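Local coordinates for MarR family transcriptional regulator (Staphylococcus epidermidis, PDB 5HLI), which regulates transcription as the redox-sensing MarR-type regulator AbfR, probably binding DNA as a dimer, and can form a disulfide between its subunits, at the interface of chains A and B. Coordinates in Å, arbitrary orientation; residue numbers count along the deposited sequence, not the author numbering. Chains: chain A/B, MarR family transcriptional regulator.

Contact 1: the interface of chains A and B. Residues chain A 16, 19-20, 23, 139, 143; chain B 22, 25-26, 29, 119.
A:Cys16 and B:Cys119 meet with different first torsions: SG of A:Cys16 stands beside its backbone N, anti to the carbonyl carbon (chi1 -64°), whereas SG of B:Cys119 lies between N and carbonyl carbon (chi1 52°). These settings bring the two sulfurs together tip to tip in a disulfide, SG of A:Cys16 to SG of B:Cys119 at 2.0 Å, tying helix 2-36 of one chain to the loop after helix 103-117 of the other. Cysteine is the residue suited to such a reversible covalent bond.

Beside it, the flat ring of B:Phe26 enters between groups of chain A. CD1 of A:Leu143 sits over the centre of one face, 3.8 Å from the ring centroid, and CB of A:Tyr20 covers the opposite face nearer the rim. The side chains of A:Tyr20 and B:Phe26 run antiparallel, and in return CB of B:Phe26 lies over the tyrosine ring, 3.6 Å from its centroid. The branched tip of A:Leu139 closes the far end of the phenylalanine, its CD1 being 4.0 Å from CZ of B:Phe26. The other branch of A:Leu143, CD2, turns to the face of B:Phe29 and lies 3.9 Å from its CG. Forked leucines can serve two neighbours at once, which suits them here. A:Ser23 keeps its hydroxyl within its own helix, OG donating to the carbonyl O of A:Tyr20 at 2.7 Å.

The site holds the oxidised dimer together, a covalent crosslink set against an apolar core, and is probably the switch through which the regulator senses oxidation.

Contact 2: the interface of chains A and B. Residues chain A 27, 30-31, 34, 41, 44; chain B 13, 16-17, 20.
This is an aromatic helix-to-helix interface within the homodimer, where helices 2-36 and 41-52 of chain A pack on helix 2-34 of chain B, and it helps hold the two subunits together. Its centre is a stack of two tyrosines. The rings of A:Tyr30 and B:Tyr20 lie nearly parallel, with planes 6° apart and centroids 4.1 Å from each other. CD2 of B:Tyr20 stands over the middle of the A:Tyr30 ring, while CG of A:Tyr30 falls toward the rim of its partner, so the overlap is staggered. CB of B:Cys16 borders the rim of the A:Tyr30 ring, 3.8 Å from its CE2.

With CG anti to the backbone N (chi1 -161°), the ring of B:Tyr20 is directed toward chain A. It passes alongside A:Ala27, whose small side chain lets CD1 of B:Tyr20 come within 3.6 Å of CA of A:Ala27. At the far end, A:Tyr41 is turned by 73° in an edge-to-face contact, and the phenol tip is also met by CD1 of A:Leu34 and the aliphatic CG of A:Glu31. A broad, flat residue suits this place, since it offers a large surface to stack.

The phenol of A:Tyr30 meets B:Phe17 at about a right angle, its OH in plane at the edge of the B:Phe17 ring. That OH lies 3.1 Å from the backbone N of B:Phe17, but off to the side of its N-H, which points at O of B:Asn13 one turn back; its evident polar partner is water. CE2 of A:Tyr44 touches CE1 of B:Phe17. Polar ends here are joined by solvent: water 1 links OH of A:Tyr44 with the amide oxygen OD1 of B:Asn13. Water 2 gathers three groups, bridging to OH of A:Tyr44 and OD1 of B:Asn13 while lying 2.6 Å from OH of A:Tyr30.

Contact 1: the interface of chains A and B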
# COMPACT_ATOMS: atom_id res chain seq x y z
N CYS A 16 -5.13 -9.96 -6.27
CA CYS A 16 -5.18 -8.76 -5.45
C CYS A 16 -4.38 -8.92 -4.17
O CYS A 16 -3.79 -7.95 -3.68
CB CYS A 16 -6.64 -8.41 -5.13
SG CYS A 16 -7.64 -7.99 -6.58
N ALA A 19 -0.74 -8.41 -5.33
CA ALA A 19 -0.53 -7.02 -5.72
C ALA A 19 -0.49 -6.11 -4.50
O ALA A 19 0.31 -5.18 -4.44
CB ALA A 19 -1.63 -6.58 -6.69
N TYR A 20 -1.36 -6.37 -3.52
CA TYR A 20 -1.33 -5.59 -2.28
C TYR A 20 -0.01 -5.81 -1.54
O TYR A 20 0.62 -4.86 -1.08
CB TYR A 20 -2.51 -5.97 -1.40
CG TYR A 20 -2.66 -5.14 -0.14
CD1 TYR A 20 -2.13 -3.86 -0.06
CD2 TYR A 20 -3.33 -5.64 0.97
CE1 TYR A 20 -2.26 -3.10 1.08
CE2 TYR A 20 -3.47 -4.88 2.12
CZ TYR A 20 -2.93 -3.61 2.17
OH TYR A 20 -3.06 -2.86 3.31
N SER A 23 2.71 -3.97 -3.19
CA SER A 23 2.53 -2.54 -3.04
C SER A 23 2.95 -2.07 -1.65
O SER A 23 3.46 -0.96 -1.50
CB SER A 23 1.08 -2.14 -3.31
OG SER A 23 0.23 -2.50 -2.23
N LEU A 139 -5.61 -1.04 -11.06
CA LEU A 139 -5.98 -1.07 -9.64
C LEU A 139 -6.22 0.33 -9.10
O LEU A 139 -7.16 0.55 -8.33
CB LEU A 139 -4.90 -1.79 -8.83
CG LEU A 139 -4.86 -3.31 -9.02
CD1 LEU A 139 -3.66 -3.91 -8.33
CD2 LEU A 139 -6.15 -3.95 -8.52
N LEU A 143 -9.94 0.46 -7.69
CA LEU A 143 -10.09 0.61 -6.24
C LEU A 143 -10.70 1.96 -5.88
O LEU A 143 -11.53 2.04 -4.97
CB LEU A 143 -8.73 0.43 -5.55
CG LEU A 143 -8.11 -0.96 -5.71
CD1 LEU A 143 -6.71 -1.00 -5.13
CD2 LEU A 143 -8.99 -2.03 -5.08
N VAL B 22 -1.52 2.53 -4.75
CA VAL B 22 -2.33 1.33 -4.61
C VAL B 22 -2.27 0.78 -3.19
O VAL B 22 -3.27 0.26 -2.68
CB VAL B 22 -1.88 0.28 -5.65
CG1 VAL B 22 -2.40 -1.10 -5.30
CG2 VAL B 22 -2.36 0.68 -7.04
N LEU B 25 -4.89 2.58 -1.38
CA LEU B 25 -6.24 2.26 -1.85
C LEU B 25 -6.67 0.87 -1.41
O LEU B 25 -7.84 0.64 -1.09
CB LEU B 25 -6.32 2.40 -3.37
CG LEU B 25 -6.08 3.81 -3.91
CD1 LEU B 25 -5.92 3.78 -5.43
CD2 LEU B 25 -7.22 4.74 -3.50
N PHE B 26 -5.71 -0.06 -1.38
CA PHE B 26 -5.98 -1.42 -0.94
C PHE B 26 -6.40 -1.46 0.52
O PHE B 26 -7.36 -2.13 0.89
CB PHE B 26 -4.75 -2.31 -1.16
CG PHE B 26 -4.83 -3.16 -2.40
CD1 PHE B 26 -6.00 -3.82 -2.73
CD2 PHE B 26 -3.73 -3.30 -3.23
CE1 PHE B 26 -6.08 -4.60 -3.86
CE2 PHE B 26 -3.80 -4.08 -4.37
CZ PHE B 26 -4.98 -4.74 -4.68
N PHE B 29 -9.85 -0.26 0.76
CA PHE B 29 -10.76 -1.22 0.15
C PHE B 29 -11.03 -2.39 1.09
O PHE B 29 -12.19 -2.76 1.33
CB PHE B 29 -10.19 -1.70 -1.18
CG PHE B 29 -10.96 -2.83 -1.81
CD1 PHE B 29 -12.13 -2.59 -2.51
CD2 PHE B 29 -10.51 -4.14 -1.70
CE1 PHE B 29 -12.84 -3.63 -3.09
CE2 PHE B 29 -11.22 -5.19 -2.27
CZ PHE B 29 -12.38 -4.93 -2.97
N CYS B 119 -12.11 -6.29 -6.54
CA CYS B 119 -10.88 -5.50 -6.63
C CYS B 119 -10.32 -5.43 -8.04
O CYS B 119 -9.48 -4.57 -8.32
CB CYS B 119 -9.83 -6.08 -5.67
SG CYS B 119 -9.54 -7.86 -5.86

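Contact 2: the interface of chains A and B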
# COMPACT_ATOMS: atom_id res chain seq x y z
N ALA A 27 5.67 0.70 -0.68
CA ALA A 27 5.37 1.73 0.31
C ALA A 27 6.45 1.81 1.37
O ALA A 27 6.87 2.91 1.76
CB ALA A 27 4.01 1.47 0.94
N TYR A 30 9.39 3.63 -0.07
CA TYR A 30 9.17 5.07 -0.07
C TYR A 30 9.37 5.66 1.32
O TYR A 30 10.07 6.67 1.48
CB TYR A 30 7.76 5.39 -0.58
CG TYR A 30 7.67 5.67 -2.06
CD1 TYR A 30 7.97 6.94 -2.56
CD2 TYR A 30 7.28 4.69 -2.96
CE1 TYR A 30 7.89 7.21 -3.92
CE2 TYR A 30 7.19 4.95 -4.32
CZ TYR A 30 7.50 6.21 -4.79
OH TYR A 30 7.42 6.48 -6.14
N GLU A 31 8.76 5.04 2.33
CA GLU A 31 8.87 5.58 3.69
C GLU A 31 10.31 5.61 4.16
O GLU A 31 10.73 6.56 4.84
CB GLU A 31 7.99 4.75 4.63
CG GLU A 31 6.50 4.97 4.40
CD GLU A 31 5.66 3.73 4.66
OE1 GLU A 31 4.46 3.73 4.30
OE2 GLU A 31 6.19 2.75 5.22
N LEU A 34 11.98 8.57 2.05
CA LEU A 34 11.49 9.88 2.50
C LEU A 34 12.04 10.22 3.88
O LEU A 34 12.35 11.39 4.16
CB LEU A 34 9.96 9.89 2.51
CG LEU A 34 9.27 9.73 1.15
CD1 LEU A 34 7.76 9.66 1.32
CD2 LEU A 34 9.65 10.86 0.21
N TYR A 41 5.25 11.66 3.83
CA TYR A 41 4.49 11.48 2.60
C TYR A 41 3.76 12.76 2.22
O TYR A 41 3.79 13.19 1.06
CB TYR A 41 3.51 10.32 2.75
CG TYR A 41 2.44 10.28 1.69
CD1 TYR A 41 2.77 10.10 0.35
CD2 TYR A 41 1.10 10.41 2.02
CE1 TYR A 41 1.80 10.06 -0.63
CE2 TYR A 41 0.12 10.37 1.05
CZ TYR A 41 0.47 10.19 -0.27
OH TYR A 41 -0.50 10.16 -1.24
N TYR A 44 6.06 15.28 0.94
CA TYR A 44 6.46 14.85 -0.39
C TYR A 44 5.43 15.27 -1.43
O TYR A 44 5.79 15.68 -2.55
CB TYR A 44 6.64 13.33 -0.38
CG TYR A 44 7.17 12.71 -1.66
CD1 TYR A 44 8.24 13.27 -2.35
CD2 TYR A 44 6.63 11.53 -2.13
CE1 TYR A 44 8.72 12.68 -3.51
CE2 TYR A 44 7.11 10.93 -3.28
CZ TYR A 44 8.15 11.51 -3.96
OH TYR A 44 8.62 10.90 -5.11
N ASN B 13 10.18 5.86 -11.09
CA ASN B 13 9.32 6.70 -10.27
C ASN B 13 7.85 6.50 -10.63
O ASN B 13 6.99 6.42 -9.74
CB ASN B 13 9.70 8.17 -10.44
CG ASN B 13 10.79 8.60 -9.49
OD1 ASN B 13 10.52 9.17 -8.43
ND2 ASN B 13 12.04 8.34 -9.86
N CYS B 16 6.60 2.95 -9.43
CA CYS B 16 6.64 2.77 -7.99
C CYS B 16 5.68 3.71 -7.28
O CYS B 16 5.14 3.35 -6.22
CB CYS B 16 8.07 2.97 -7.48
SG CYS B 16 9.22 1.77 -8.17
N PHE B 17 5.44 4.89 -7.83
CA PHE B 17 4.46 5.79 -7.23
C PHE B 17 3.04 5.28 -7.44
O PHE B 17 2.18 5.44 -6.57
CB PHE B 17 4.61 7.20 -7.80
CG PHE B 17 3.94 8.27 -6.97
CD1 PHE B 17 4.48 8.66 -5.76
CD2 PHE B 17 2.78 8.87 -7.41
CE1 PHE B 17 3.87 9.63 -4.99
CE2 PHE B 17 2.16 9.85 -6.66
CZ PHE B 17 2.70 10.23 -5.44
N TYR B 20 2.68 2.74 -4.90
CA TYR B 20 2.56 3.47 -3.64
C TYR B 20 1.11 3.90 -3.40
O TYR B 20 0.56 3.71 -2.31
CB TYR B 20 3.49 4.67 -3.67
CG TYR B 20 3.84 5.29 -2.33
CD1 TYR B 20 3.65 4.61 -1.14
CD2 TYR B 20 4.36 6.58 -2.27
CE1 TYR B 20 3.98 5.19 0.08
CE2 TYR B 20 4.69 7.17 -1.07
CZ TYR B 20 4.50 6.48 0.10
OH TYR B 20 4.84 7.09 1.29
O HOH W 1 10.48 11.71 -6.77
O HOH W 2 8.05 8.89 -7.00

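The C-alpha centres of contact 1 and contact 2 lie about 15 Å apart, and both use the long N-terminal helix of each chain. Contact 1 adds helix 126-147 of chain A and the B:Cys119 loop, while contact 2 adds helix 41-52. Residues 16 and 20 serve in both, from chain A in contact 1 and from chain B in contact 2; by the two-fold symmetry each tyrosine 20 therefore joins both kinds of packing. Residue 16 sits one turn from tyrosine 20 and itself borders the stack, a plausible route by which oxidation could affect how the subunits are set.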